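Local atomic coordinates of 4-amino-4-deoxy-L-arabinose transferase or related glycosyltransferases of PMT family (Cupriavidus metallidurans, PDB entry 5EZM), a protein that probably transfers 4-amino-4-deoxy-L-arabinose from a polyprenyl-phosphate carrier to lipid A, as a zinc-binding, membrane-embedded glycosyltransferase of the GT-C fold. Residues T553-R561 / V568-Q578; E480-D490 / L531-M542. All blocks are in the same frame, centred on the assembly; numbering follows the deposited sequence.

Both contacts belong to the small mixed sheet of the C-terminal domain, well away from the zinc and lipid sites, and their centres lie about 11 Å apart. Contact 2 is the more buried: it pairs the parallel strands 483-486 and 539-542 in the middle of the sheet and brings in the end of helix 525-534. Contact 1 forms the outer antiparallel hairpin and takes in the chain's C-terminus, so part of it is exposed. They meet where strand 566-569 runs beside strand 539-542. There Asn570 OD1 probably accepts a hydrogen bond from Ala538 N. Contact 2 combines four parallel-strand bonds with apolar packing; contact 1 has two antiparallel backbone bonds, a CH-pi contact and a weakly held amide.

Contact 1 (T553-R561 / V568-Q578); sequences TLSMYVVAR and VANVASLAGPQ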
ATOM      1  N   THR A 553     -26.253  26.701  17.849  1.00 85.90           N
ATOM      2  CA  THR A 553     -27.122  25.701  18.464  1.00 89.01           C
ATOM      3  C   THR A 553     -26.664  25.343  19.876  1.00 87.73           C
ATOM      4  O   THR A 553     -27.429  25.472  20.836  1.00 90.09           O
ATOM      5  CB  THR A 553     -27.173  24.446  17.586  1.00 89.27           C
ATOM      6  OG1 THR A 553     -27.746  24.777  16.314  1.00 92.37           O
ATOM      7  CG2 THR A 553     -28.002  23.354  18.252  1.00 89.62           C
ATOM      8  N   LEU A 554     -25.422  24.887  20.016  1.00 85.07           N
ATOM      9  CA  LEU A 554     -24.891  24.485  21.309  1.00 85.20           C
ATOM     10  C   LEU A 554     -23.549  25.158  21.548  1.00 81.92           C
ATOM     11  O   LEU A 554     -22.721  25.258  20.637  1.00 78.80           O
ATOM     12  CB  LEU A 554     -24.754  22.953  21.410  1.00 84.15           C
ATOM     13  CG  LEU A 554     -24.106  22.166  20.268  1.00 81.58           C
ATOM     14  CD1 LEU A 554     -22.609  22.099  20.428  1.00 80.99           C
ATOM     15  CD2 LEU A 554     -24.677  20.768  20.207  1.00 81.74           C
ATOM     16  N   SER A 555     -23.349  25.629  22.777  1.00 82.59           N
ATOM     17  CA  SER A 555     -22.090  26.248  23.160  1.00 79.73           C
ATOM     18  C   SER A 555     -21.071  25.166  23.482  1.00 75.85           C
ATOM     19  O   SER A 555     -21.366  24.218  24.219  1.00 72.23           O
ATOM     20  CB  SER A 555     -22.285  27.178  24.357  1.00 82.69           C
ATOM     21  OG  SER A 555     -22.631  26.454  25.524  1.00 82.72           O
ATOM     22  N   MET A 556     -19.873  25.306  22.923  1.00 75.72           N
ATOM     23  CA  MET A 556     -18.818  24.319  23.074  1.00 74.50           C
ATOM     24  C   MET A 556     -17.490  25.030  23.267  1.00 75.12           C
ATOM     25  O   MET A 556     -17.236  26.068  22.650  1.00 77.45           O
ATOM     26  CB  MET A 556     -18.760  23.393  21.855  1.00 71.88           C
ATOM     27  CG  MET A 556     -19.185  24.072  20.571  1.00 71.49           C
ATOM     28  SD  MET A 556     -19.481  22.927  19.213  1.00 68.30           S
ATOM     29  CE  MET A 556     -20.177  24.056  18.008  1.00 68.25           C
ATOM     30  N   TYR A 557     -16.651  24.464  24.129  1.00 72.95           N
ATOM     31  CA  TYR A 557     -15.367  25.051  24.484  1.00 72.22           C
ATOM     32  C   TYR A 557     -14.259  24.333  23.728  1.00 67.36           C
ATOM     33  O   TYR A 557     -14.159  23.101  23.782  1.00 65.70           O
ATOM     34  CB  TYR A 557     -15.150  24.972  25.995  1.00 76.93           C
ATOM     35  CG  TYR A 557     -16.287  25.603  26.771  1.00 82.18           C
ATOM     36  CD1 TYR A 557     -16.248  26.942  27.137  1.00 85.63           C
ATOM     37  CD2 TYR A 557     -17.415  24.864  27.110  1.00 82.06           C
ATOM     38  CE1 TYR A 557     -17.292  27.522  27.831  1.00 88.95           C
ATOM     39  CE2 TYR A 557     -18.463  25.436  27.801  1.00 84.69           C
ATOM     40  CZ  TYR A 557     -18.396  26.764  28.159  1.00 89.03           C
ATOM     41  OH  TYR A 557     -19.440  27.335  28.850  1.00 94.26           O
ATOM     42  N   VAL A 558     -13.437  25.101  23.020  1.00 65.16           N
ATOM     43  CA  VAL A 558     -12.470  24.540  22.083  1.00 64.77           C
ATOM     44  C   VAL A 558     -11.287  23.960  22.850  1.00 65.57           C
ATOM     45  O   VAL A 558     -10.617  24.669  23.609  1.00 68.51           O
ATOM     46  CB  VAL A 558     -12.001  25.599  21.078  1.00 66.11           C
ATOM     47  CG1 VAL A 558     -11.119  24.965  20.026  1.00 62.85           C
ATOM     48  CG2 VAL A 558     -13.197  26.300  20.444  1.00 67.56           C
ATOM     49  N   VAL A 559     -11.020  22.674  22.645  1.00 62.73           N
ATOM     50  CA  VAL A 559      -9.858  22.034  23.254  1.00 61.63           C
ATOM     51  C   VAL A 559      -8.624  22.193  22.381  1.00 60.00           C
ATOM     52  O   VAL A 559      -7.556  22.578  22.862  1.00 60.98           O
ATOM     53  CB  VAL A 559     -10.149  20.545  23.540  1.00 60.68           C
ATOM     54  CG1 VAL A 559      -8.981  19.917  24.288  1.00 62.07           C
ATOM     55  CG2 VAL A 559     -11.437  20.394  24.329  1.00 61.25           C
ATOM     56  N   ALA A 560      -8.739  21.903  21.086  1.00 59.46           N
ATOM     57  CA  ALA A 560      -7.589  22.043  20.201  1.00 59.93           C
ATOM     58  C   ALA A 560      -8.072  22.269  18.777  1.00 57.74           C
ATOM     59  O   ALA A 560      -9.200  21.923  18.423  1.00 55.86           O
ATOM     60  CB  ALA A 560      -6.669  20.819  20.273  1.00 58.20           C
ATOM     61  N   ARG A 561      -7.200  22.863  17.964  1.00 59.59           N
ATOM     62  CA  ARG A 561      -7.489  23.100  16.557  1.00 62.25           C
ATOM     63  C   ARG A 561      -6.245  22.828  15.728  1.00 66.35           C
ATOM     64  O   ARG A 561      -5.117  22.997  16.194  1.00 69.60           O
ATOM     65  CB  ARG A 561      -7.944  24.540  16.280  1.00 66.51           C
ATOM     66  CG  ARG A 561      -9.009  25.072  17.209  1.00 68.00           C
ATOM     67  CD  ARG A 561      -9.384  26.509  16.863  1.00 71.27           C
ATOM     68  NE  ARG A 561      -8.222  27.389  16.728  1.00 72.85           N
ATOM     69  CZ  ARG A 561      -7.618  27.998  17.744  1.00 73.94           C
ATOM     70  NH1 ARG A 561      -8.052  27.820  18.983  1.00 75.27           N
ATOM     71  NH2 ARG A 561      -6.573  28.783  17.522  1.00 75.71           N
ATOM     72  N   VAL A 568     -13.520  19.921  20.614  1.00 59.54           N
ATOM     73  CA  VAL A 568     -14.220  20.696  21.627  1.00 58.13           C
ATOM     74  C   VAL A 568     -14.637  19.782  22.775  1.00 57.63           C
ATOM     75  O   VAL A 568     -14.569  18.555  22.686  1.00 55.28           O
ATOM     76  CB  VAL A 568     -15.453  21.416  21.047  1.00 56.48           C
ATOM     77  CG1 VAL A 568     -15.044  22.321  19.894  1.00 58.30           C
ATOM     78  CG2 VAL A 568     -16.480  20.399  20.585  1.00 52.90           C
ATOM     79  N   ALA A 569     -15.076  20.411  23.865  1.00 60.41           N
ATOM     80  CA  ALA A 569     -15.648  19.721  25.014  1.00 61.64           C
ATOM     81  C   ALA A 569     -16.930  20.430  25.436  1.00 62.17           C
ATOM     82  O   ALA A 569     -17.158  21.595  25.096  1.00 59.87           O
ATOM     83  CB  ALA A 569     -14.665  19.662  26.189  1.00 62.51           C
ATOM     84  N   ASN A 570     -17.782  19.710  26.167  1.00 65.58           N
ATOM     85  CA  ASN A 570     -19.057  20.257  26.617  1.00 70.96           C
ATOM     86  C   ASN A 570     -19.009  20.790  28.041  1.00 73.03           C
ATOM     87  O   ASN A 570     -20.034  21.253  28.549  1.00 74.56           O
ATOM     88  CB  ASN A 570     -20.174  19.210  26.495  1.00 71.79           C
ATOM     89  CG  ASN A 570     -19.912  17.967  27.317  1.00 71.01           C
ATOM     90  OD1 ASN A 570     -18.804  17.749  27.810  1.00 71.51           O
ATOM     91  ND2 ASN A 570     -20.936  17.131  27.454  1.00 69.55           N
ATOM     92  N   VAL A 571     -17.852  20.735  28.694  1.00 73.82           N
ATOM     93  CA  VAL A 571     -17.645  21.369  29.988  1.00 78.55           C
ATOM     94  C   VAL A 571     -16.403  22.245  29.889  1.00 79.75           C
ATOM     95  O   VAL A 571     -15.417  21.872  29.244  1.00 76.94           O
ATOM     96  CB  VAL A 571     -17.518  20.334  31.125  1.00 80.62           C
ATOM     97  CG1 VAL A 571     -18.804  19.536  31.256  1.00 82.43           C
ATOM     98  CG2 VAL A 571     -16.356  19.405  30.877  1.00 77.78           C
ATOM     99  N   ALA A 572     -16.459  23.424  30.514  1.00 84.39           N
ATOM    100  CA  ALA A 572     -15.376  24.389  30.360  1.00 84.85           C
ATOM    101  C   ALA A 572     -14.070  23.886  30.965  1.00 87.61           C
ATOM    102  O   ALA A 572     -12.988  24.285  30.517  1.00 88.94           O
ATOM    103  CB  ALA A 572     -15.773  25.725  30.984  1.00 86.55           C
ATOM    104  N   SER A 573     -14.143  23.009  31.967  1.00 88.53           N
ATOM    105  CA  SER A 573     -12.947  22.534  32.654  1.00 89.40           C
ATOM    106  C   SER A 573     -12.115  21.564  31.819  1.00 86.65           C
ATOM    107  O   SER A 573     -11.029  21.172  32.263  1.00 88.63           O
ATOM    108  CB  SER A 573     -13.338  21.879  33.979  1.00 91.85           C
ATOM    109  OG  SER A 573     -14.321  20.879  33.780  1.00 90.79           O
ATOM    110  N   LEU A 574     -12.575  21.167  30.635  1.00 82.08           N
ATOM    111  CA  LEU A 574     -11.806  20.291  29.760  1.00 79.68           C
ATOM    112  C   LEU A 574     -11.123  21.051  28.627  1.00 77.52           C
ATOM    113  O   LEU A 574     -10.763  20.445  27.611  1.00 76.31           O
ATOM    114  CB  LEU A 574     -12.701  19.187  29.192  1.00 76.73           C
ATOM    115  CG  LEU A 574     -13.137  18.081  30.155  1.00 78.16           C
ATOM    116  CD1 LEU A 574     -14.019  17.070  29.444  1.00 75.62           C
ATOM    117  CD2 LEU A 574     -11.932  17.396  30.775  1.00 80.44           C
ATOM    118  N   ALA A 575     -10.933  22.361  28.781  1.00 75.62           N
ATOM    119  CA  ALA A 575     -10.325  23.174  27.739  1.00 71.79           C
ATOM    120  C   ALA A 575      -9.606  24.351  28.384  1.00 74.06           C
ATOM    121  O   ALA A 575      -9.742  24.607  29.582  1.00 79.87           O
ATOM    122  CB  ALA A 575     -11.373  23.656  26.730  1.00 69.80           C
ATOM    123  N   GLY A 576      -8.827  25.066  27.572  1.00 70.62           N
ATOM    124  CA  GLY A 576      -8.155  26.261  28.025  1.00 72.02           C
ATOM    125  C   GLY A 576      -9.132  27.391  28.278  1.00 74.57           C
ATOM    126  O   GLY A 576     -10.295  27.334  27.864  1.00 76.20           O
ATOM    127  N   PRO A 577      -8.682  28.438  28.967  1.00 77.83           N
ATOM    128  CA  PRO A 577      -9.585  29.557  29.275  1.00 82.03           C
ATOM    129  C   PRO A 577     -10.087  30.239  28.009  1.00 81.37           C
ATOM    130  O   PRO A 577      -9.328  30.485  27.069  1.00 79.65           O
ATOM    131  CB  PRO A 577      -8.716  30.495  30.123  1.00 87.63           C
ATOM    132  CG  PRO A 577      -7.300  30.085  29.849  1.00 76.44           C
ATOM    133  CD  PRO A 577      -7.348  28.617  29.563  1.00 81.16           C
ATOM    134  N   GLN A 578     -11.387  30.526  27.986  1.00 83.66           N
ATOM    135  CA  GLN A 578     -12.037  31.111  26.814  1.00 84.68           C
ATOM    136  C   GLN A 578     -13.103  32.137  27.202  1.00 90.09           C
ATOM    137  O   GLN A 578     -13.597  32.163  28.329  1.00 92.23           O
ATOM    138  CB  GLN A 578     -12.673  30.018  25.954  1.00 80.79           C
ATOM    139  CG  GLN A 578     -11.721  28.921  25.526  1.00 78.10           C
ATOM    140  CD  GLN A 578     -12.441  27.699  25.013  1.00 76.01           C
ATOM    141  OE1 GLN A 578     -13.596  27.776  24.596  1.00 76.53           O
ATOM    142  NE2 GLN A 578     -11.764  26.559  25.044  1.00 74.94           N
ATOM    143  OXT GLN A 578     -13.506  32.965  26.386  1.00 94.20           O
TER
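Ala572 CB lies over one face of the Tyr557 ring as a CH-pi partner, 3.9 Å from the centroid and almost on the normal. With CG anti to the carbonyl carbon (chi1 -55°), the Tyr557 ring is directed over the chain that turns away after strand 566-569. At the ring edge, near its plane, lie Ala569 O and Gln578 OE1; the amide of Gln578 is turned 46° from the ring. OE1 accepts a weak hydrogen bond from Val558 N (3.1 Å), although the exact setting of this amide is uncertain. Val559 directs CG2 at two methyl groups, Ala569 CB at 3.8 Å and Ala575 CB at 4.1 Å. On the sheet face that carries Val558 and Val568, Met556 CB meets Val568 CB at 3.9 Å, and the Met556 chain then runs on to helix 544-550. Tyr557 and Ala569 form the hydrogen-bonded pair of this antiparallel hairpin (Tyr557 N to Ala569 O 3.1 Å, Ala569 N to Tyr557 O 2.8 Å), and Val559 and Ala560 opposite Val567 make a classic beta bulge. Backbone bonds thus hold the strands, whereas the C-terminal tail depends on a CH-pi contact, methyl packing and, less certainly, the Gln578 amide.

Contact 2 (E480-D490 / L531-M542); sequences EMPLYGVQMLD and LWKNGQPAMAVM
Tyr484 bonds to both neighbours of Ala540 on the parallel strand: its N gives to Met539 O (2.9 Å) and its O takes Val541 N (2.7 Å). Met539 N to Pro482 O and Val486 N to Val541 O continue the ladder at its two ends. Strands 483-486 and 539-542 are neighbours in a mixed five-stranded sheet, and the chain passes from strand 502-504 through helices 511-516 and 525-534 to strand 539-542, a beta-alpha-beta crossover that passes over strand 483-486. Apolar packing covers both sheet faces. On one, CG of Leu483, anti to the backbone N (chi1 177°), carries CD1 across to strand 539-542, where it lies between Met539 CB (3.7 Å) and Val541 CG2 (3.6 Å), and Met481 CE touches Met539 CG. On the other, Tyr484 CE2 approaches Ala538 CB at 3.5 Å, the Tyr484 and Leu531 side chains cross at about a right angle, OH meeting Leu531 CD1 at 3.8 Å, and Pro482 CB covers one ring face, offset toward the rim. Phe528 of helix 525-534 meets the same ring edge-to-face. An alanine in place of Tyr484 would probably leave a gap between the strand and this helix, with Ala538 and Leu531 deprived of their aromatic partner. Among polar groups, Asp490 OD1 forms a salt bridge with Arg565, while OD2 caps the backbone N of Thr492 and Leu493.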
ATOM      1  N   GLU A 480     -12.604   6.350  29.285  1.00 79.74           N
ATOM      2  CA  GLU A 480     -14.037   6.217  29.516  1.00 80.92           C
ATOM      3  C   GLU A 480     -14.836   7.395  28.973  1.00 76.65           C
ATOM      4  O   GLU A 480     -16.069   7.331  28.958  1.00 77.98           O
ATOM      5  CB  GLU A 480     -14.325   6.045  31.011  1.00 89.15           C
ATOM      6  CG  GLU A 480     -13.831   7.183  31.892  1.00 96.12           C
ATOM      7  CD  GLU A 480     -12.390   6.999  32.340  1.00102.23           C
ATOM      8  OE1 GLU A 480     -11.727   6.054  31.856  1.00102.02           O
ATOM      9  OE2 GLU A 480     -11.923   7.798  33.182  1.00106.05           O
ATOM     10  N   MET A 481     -14.172   8.459  28.532  1.00 72.72           N
ATOM     11  CA  MET A 481     -14.858   9.603  27.951  1.00 69.33           C
ATOM     12  C   MET A 481     -15.182   9.337  26.484  1.00 67.52           C
ATOM     13  O   MET A 481     -14.355   8.779  25.758  1.00 67.68           O
ATOM     14  CB  MET A 481     -13.999  10.856  28.050  1.00 68.47           C
ATOM     15  CG  MET A 481     -14.284  11.728  29.242  1.00 72.48           C
ATOM     16  SD  MET A 481     -13.295  13.227  29.160  1.00 72.58           S
ATOM     17  CE  MET A 481     -13.809  13.854  27.566  1.00 68.06           C
ATOM     18  N   PRO A 482     -16.364   9.730  26.020  1.00 65.08           N
ATOM     19  CA  PRO A 482     -16.645   9.659  24.585  1.00 59.60           C
ATOM     20  C   PRO A 482     -15.865  10.716  23.824  1.00 59.33           C
ATOM     21  O   PRO A 482     -15.597  11.811  24.324  1.00 58.28           O
ATOM     22  CB  PRO A 482     -18.155   9.920  24.499  1.00 58.69           C
ATOM     23  CG  PRO A 482     -18.670   9.754  25.880  1.00 63.42           C
ATOM     24  CD  PRO A 482     -17.552  10.122  26.794  1.00 66.89           C
ATOM     25  N   LEU A 483     -15.494  10.372  22.596  1.00 60.18           N
ATOM     26  CA  LEU A 483     -14.917  11.319  21.648  1.00 59.40           C
ATOM     27  C   LEU A 483     -15.792  11.252  20.397  1.00 58.68           C
ATOM     28  O   LEU A 483     -15.557  10.439  19.498  1.00 59.34           O
ATOM     29  CB  LEU A 483     -13.456  11.001  21.352  1.00 59.59           C
ATOM     30  CG  LEU A 483     -12.788  11.905  20.312  1.00 61.13           C
ATOM     31  CD1 LEU A 483     -12.758  13.355  20.779  1.00 59.89           C
ATOM     32  CD2 LEU A 483     -11.388  11.406  19.976  1.00 61.28           C
ATOM     33  N   TYR A 484     -16.816  12.100  20.358  1.00 57.18           N
ATOM     34  CA  TYR A 484     -17.777  12.063  19.266  1.00 57.60           C
ATOM     35  C   TYR A 484     -17.144  12.535  17.964  1.00 56.75           C
ATOM     36  O   TYR A 484     -16.410  13.525  17.932  1.00 57.33           O
ATOM     37  CB  TYR A 484     -18.987  12.935  19.588  1.00 58.61           C
ATOM     38  CG  TYR A 484     -19.764  12.501  20.806  1.00 58.82           C
ATOM     39  CD1 TYR A 484     -20.604  11.398  20.760  1.00 59.49           C
ATOM     40  CD2 TYR A 484     -19.671  13.204  21.998  1.00 59.21           C
ATOM     41  CE1 TYR A 484     -21.319  11.002  21.867  1.00 62.37           C
ATOM     42  CE2 TYR A 484     -20.384  12.816  23.110  1.00 61.92           C
ATOM     43  CZ  TYR A 484     -21.208  11.715  23.041  1.00 64.65           C
ATOM     44  OH  TYR A 484     -21.922  11.325  24.152  1.00 69.42           O
ATOM     45  N   GLY A 485     -17.431  11.814  16.887  1.00 57.11           N
ATOM     46  CA  GLY A 485     -17.073  12.266  15.560  1.00 57.62           C
ATOM     47  C   GLY A 485     -18.284  12.858  14.873  1.00 60.12           C
ATOM     48  O   GLY A 485     -19.105  12.128  14.312  1.00 62.55           O
ATOM     49  N   VAL A 486     -18.414  14.180  14.926  1.00 61.81           N
ATOM     50  CA  VAL A 486     -19.609  14.854  14.435  1.00 67.04           C
ATOM     51  C   VAL A 486     -19.553  14.954  12.919  1.00 68.93           C
ATOM     52  O   VAL A 486     -19.001  15.915  12.370  1.00 68.51           O
ATOM     53  CB  VAL A 486     -19.760  16.243  15.080  1.00 70.43           C
ATOM     54  CG1 VAL A 486     -21.127  16.829  14.761  1.00 72.53           C
ATOM     55  CG2 VAL A 486     -19.544  16.147  16.584  1.00 70.94           C
ATOM     56  N   GLN A 487     -20.127  13.960  12.239  1.00 72.13           N
ATOM     57  CA  GLN A 487     -20.111  13.882  10.777  1.00 76.10           C
ATOM     58  C   GLN A 487     -18.694  14.023  10.228  1.00 72.80           C
ATOM     59  O   GLN A 487     -18.449  14.714   9.237  1.00 74.68           O
ATOM     60  CB  GLN A 487     -21.047  14.924  10.164  1.00 82.95           C
ATOM     61  CG  GLN A 487     -22.517  14.627  10.404  1.00 89.17           C
ATOM     62  CD  GLN A 487     -23.435  15.593   9.684  1.00 95.73           C
ATOM     63  OE1 GLN A 487     -23.071  16.743   9.426  1.00 96.63           O
ATOM     64  NE2 GLN A 487     -24.633  15.128   9.349  1.00100.10           N
ATOM     65  N   MET A 488     -17.749  13.357  10.886  1.00 68.39           N
ATOM     66  CA  MET A 488     -16.349  13.399  10.479  1.00 68.55           C
ATOM     67  C   MET A 488     -15.690  12.098  10.902  1.00 68.41           C
ATOM     68  O   MET A 488     -15.628  11.795  12.099  1.00 69.90           O
ATOM     69  CB  MET A 488     -15.618  14.598  11.092  1.00 67.39           C
ATOM     70  CG  MET A 488     -14.101  14.469  11.067  1.00 65.53           C
ATOM     71  SD  MET A 488     -13.229  16.018  11.377  1.00 67.08           S
ATOM     72  CE  MET A 488     -13.319  16.799   9.768  1.00 69.09           C
ATOM     73  N   LEU A 489     -15.212  11.331   9.928  1.00 65.39           N
ATOM     74  CA  LEU A 489     -14.489  10.091  10.192  1.00 60.40           C
ATOM     75  C   LEU A 489     -13.006  10.427  10.150  1.00 59.99           C
ATOM     76  O   LEU A 489     -12.351  10.310   9.113  1.00 64.67           O
ATOM     77  CB  LEU A 489     -14.859   9.006   9.187  1.00 58.17           C
ATOM     78  CG  LEU A 489     -14.168   7.653   9.378  1.00 52.74           C
ATOM     79  CD1 LEU A 489     -14.269   7.195  10.827  1.00 46.76           C
ATOM     80  CD2 LEU A 489     -14.755   6.606   8.436  1.00 55.50           C
ATOM     81  N   ASP A 490     -12.477  10.870  11.286  1.00 56.79           N
ATOM     82  CA  ASP A 490     -11.053  11.156  11.386  1.00 56.43           C
ATOM     83  C   ASP A 490     -10.280   9.844  11.389  1.00 56.83           C
ATOM     84  O   ASP A 490     -10.498   8.989  12.253  1.00 56.53           O
ATOM     85  CB  ASP A 490     -10.759  11.963  12.645  1.00 54.03           C
ATOM     86  CG  ASP A 490      -9.469  12.745  12.543  1.00 56.94           C
ATOM     87  OD1 ASP A 490      -9.443  13.898  13.014  1.00 59.45           O
ATOM     88  OD2 ASP A 490      -8.484  12.213  11.985  1.00 58.88           O
ATOM     89  N   LEU A 531     -27.442  14.784  23.873  1.00 73.64           N
ATOM     90  CA  LEU A 531     -26.343  14.104  24.553  1.00 72.39           C
ATOM     91  C   LEU A 531     -25.276  15.091  25.002  1.00 72.80           C
ATOM     92  O   LEU A 531     -24.629  14.885  26.034  1.00 72.30           O
ATOM     93  CB  LEU A 531     -25.721  13.051  23.637  1.00 70.22           C
ATOM     94  CG  LEU A 531     -26.182  11.604  23.800  1.00 72.17           C
ATOM     95  CD1 LEU A 531     -25.445  10.716  22.811  1.00 71.44           C
ATOM     96  CD2 LEU A 531     -25.947  11.127  25.221  1.00 72.12           C
ATOM     97  N   TRP A 532     -25.095  16.173  24.248  1.00 74.77           N
ATOM     98  CA  TRP A 532     -24.009  17.114  24.485  1.00 74.01           C
ATOM     99  C   TRP A 532     -24.334  18.064  25.627  1.00 79.55           C
ATOM    100  O   TRP A 532     -23.447  18.420  26.411  1.00 83.90           O
ATOM    101  CB  TRP A 532     -23.727  17.889  23.200  1.00 72.73           C
ATOM    102  CG  TRP A 532     -22.584  18.849  23.271  1.00 73.18           C
ATOM    103  CD1 TRP A 532     -22.659  20.203  23.424  1.00 73.34           C
ATOM    104  CD2 TRP A 532     -21.192  18.533  23.163  1.00 71.21           C
ATOM    105  NE1 TRP A 532     -21.399  20.747  23.428  1.00 71.64           N
ATOM    106  CE2 TRP A 532     -20.481  19.743  23.264  1.00 69.33           C
ATOM    107  CE3 TRP A 532     -20.477  17.343  22.994  1.00 71.24           C
ATOM    108  CZ2 TRP A 532     -19.094  19.799  23.203  1.00 68.05           C
ATOM    109  CZ3 TRP A 532     -19.096  17.402  22.934  1.00 69.90           C
ATOM    110  CH2 TRP A 532     -18.421  18.620  23.041  1.00 68.03           C
ATOM    111  N   LYS A 533     -25.594  18.481  25.736  1.00 80.58           N
ATOM    112  CA  LYS A 533     -26.001  19.415  26.776  1.00 85.14           C
ATOM    113  C   LYS A 533     -26.484  18.730  28.044  1.00 89.02           C
ATOM    114  O   LYS A 533     -26.481  19.362  29.108  1.00 92.90           O
ATOM    115  CB  LYS A 533     -27.103  20.342  26.253  1.00 88.57           C
ATOM    116  CG  LYS A 533     -26.625  21.335  25.207  1.00 88.04           C
ATOM    117  CD  LYS A 533     -27.710  22.334  24.845  1.00 90.71           C
ATOM    118  CE  LYS A 533     -28.864  21.659  24.129  1.00 92.34           C
ATOM    119  NZ  LYS A 533     -29.883  22.652  23.687  1.00 97.20           N
ATOM    120  N   ASN A 534     -26.895  17.463  27.969  1.00 88.36           N
ATOM    121  CA  ASN A 534     -27.439  16.774  29.129  1.00 91.66           C
ATOM    122  C   ASN A 534     -26.713  15.489  29.493  1.00 89.60           C
ATOM    123  O   ASN A 534     -26.895  14.999  30.612  1.00 92.74           O
ATOM    124  CB  ASN A 534     -28.928  16.458  28.917  1.00 96.43           C
ATOM    125  CG  ASN A 534     -29.772  17.709  28.750  1.00100.99           C
ATOM    126  OD1 ASN A 534     -29.955  18.203  27.636  1.00100.94           O
ATOM    127  ND2 ASN A 534     -30.292  18.231  29.859  1.00104.51           N
ATOM    128  N   GLY A 535     -25.905  14.933  28.598  1.00 85.63           N
ATOM    129  CA  GLY A 535     -25.212  13.692  28.865  1.00 84.84           C
ATOM    130  C   GLY A 535     -23.967  13.895  29.704  1.00 86.74           C
ATOM    131  O   GLY A 535     -23.793  14.908  30.388  1.00 90.12           O
ATOM    132  N   GLN A 536     -23.087  12.900  29.648  1.00 85.49           N
ATOM    133  CA  GLN A 536     -21.848  12.943  30.401  1.00 85.34           C
ATOM    134  C   GLN A 536     -20.869  13.919  29.755  1.00 82.14           C
ATOM    135  O   GLN A 536     -21.005  14.262  28.579  1.00 79.77           O
ATOM    136  CB  GLN A 536     -21.230  11.549  30.476  1.00 84.63           C
ATOM    137  CG  GLN A 536     -20.904  10.936  29.126  1.00 81.76           C
ATOM    138  CD  GLN A 536     -20.228   9.587  29.258  1.00 84.37           C
ATOM    139  OE1 GLN A 536     -19.501   9.336  30.222  1.00 85.78           O
ATOM    140  NE2 GLN A 536     -20.471   8.703  28.296  1.00 84.55           N
ATOM    141  N   PRO A 537     -19.880  14.395  30.512  1.00 82.54           N
ATOM    142  CA  PRO A 537     -18.834  15.228  29.906  1.00 80.07           C
ATOM    143  C   PRO A 537     -18.067  14.442  28.855  1.00 79.56           C
ATOM    144  O   PRO A 537     -17.626  13.315  29.096  1.00 80.85           O
ATOM    145  CB  PRO A 537     -17.946  15.610  31.096  1.00 81.00           C
ATOM    146  CG  PRO A 537     -18.229  14.573  32.130  1.00 84.82           C
ATOM    147  CD  PRO A 537     -19.679  14.244  31.963  1.00 86.26           C
ATOM    148  N   ALA A 538     -17.919  15.043  27.679  1.00 77.17           N
ATOM    149  CA  ALA A 538     -17.260  14.371  26.570  1.00 74.21           C
ATOM    150  C   ALA A 538     -16.601  15.409  25.673  1.00 72.66           C
ATOM    151  O   ALA A 538     -16.744  16.619  25.869  1.00 76.24           O
ATOM    152  CB  ALA A 538     -18.248  13.512  25.776  1.00 71.79           C
ATOM    153  N   MET A 539     -15.860  14.912  24.688  1.00 66.34           N
ATOM    154  CA  MET A 539     -15.246  15.732  23.659  1.00 62.25           C
ATOM    155  C   MET A 539     -15.844  15.364  22.310  1.00 60.61           C
ATOM    156  O   MET A 539     -16.563  14.371  22.174  1.00 59.57           O
ATOM    157  CB  MET A 539     -13.723  15.553  23.630  1.00 59.82           C
ATOM    158  CG  MET A 539     -13.009  16.092  24.849  1.00 60.92           C
ATOM    159  SD  MET A 539     -11.219  16.015  24.670  1.00 60.12           S
ATOM    160  CE  MET A 539     -10.700  16.644  26.265  1.00 62.83           C
ATOM    161  N   ALA A 540     -15.532  16.177  21.304  1.00 60.83           N
ATOM    162  CA  ALA A 540     -16.022  15.937  19.956  1.00 57.22           C
ATOM    163  C   ALA A 540     -15.020  16.482  18.952  1.00 55.67           C
ATOM    164  O   ALA A 540     -14.374  17.507  19.199  1.00 58.19           O
ATOM    165  CB  ALA A 540     -17.394  16.580  19.734  1.00 58.30           C
ATOM    166  N   VAL A 541     -14.892  15.783  17.826  1.00 53.77           N
ATOM    167  CA  VAL A 541     -14.059  16.200  16.705  1.00 54.76           C
ATOM    168  C   VAL A 541     -14.982  16.530  15.543  1.00 58.74           C
ATOM    169  O   VAL A 541     -15.894  15.755  15.229  1.00 61.04           O
ATOM    170  CB  VAL A 541     -13.052  15.107  16.307  1.00 54.03           C
ATOM    171  CG1 VAL A 541     -12.186  15.577  15.149  1.00 54.08           C
ATOM    172  CG2 VAL A 541     -12.189  14.720  17.490  1.00 55.91           C
ATOM    173  N   MET A 542     -14.754  17.677  14.907  1.00 60.87           N
ATOM    174  CA  MET A 542     -15.586  18.078  13.780  1.00 63.26           C
ATOM    175  C   MET A 542     -14.753  18.920  12.830  1.00 64.51           C
ATOM    176  O   MET A 542     -13.622  19.296  13.133  1.00 63.46           O
ATOM    177  CB  MET A 542     -16.824  18.844  14.251  1.00 65.10           C
ATOM    178  CG  MET A 542     -16.504  20.159  14.940  1.00 66.05           C
ATOM    179  SD  MET A 542     -17.872  20.754  15.950  1.00 67.38           S
ATOM    180  CE  MET A 542     -17.963  19.459  17.184  1.00 65.47           C
TER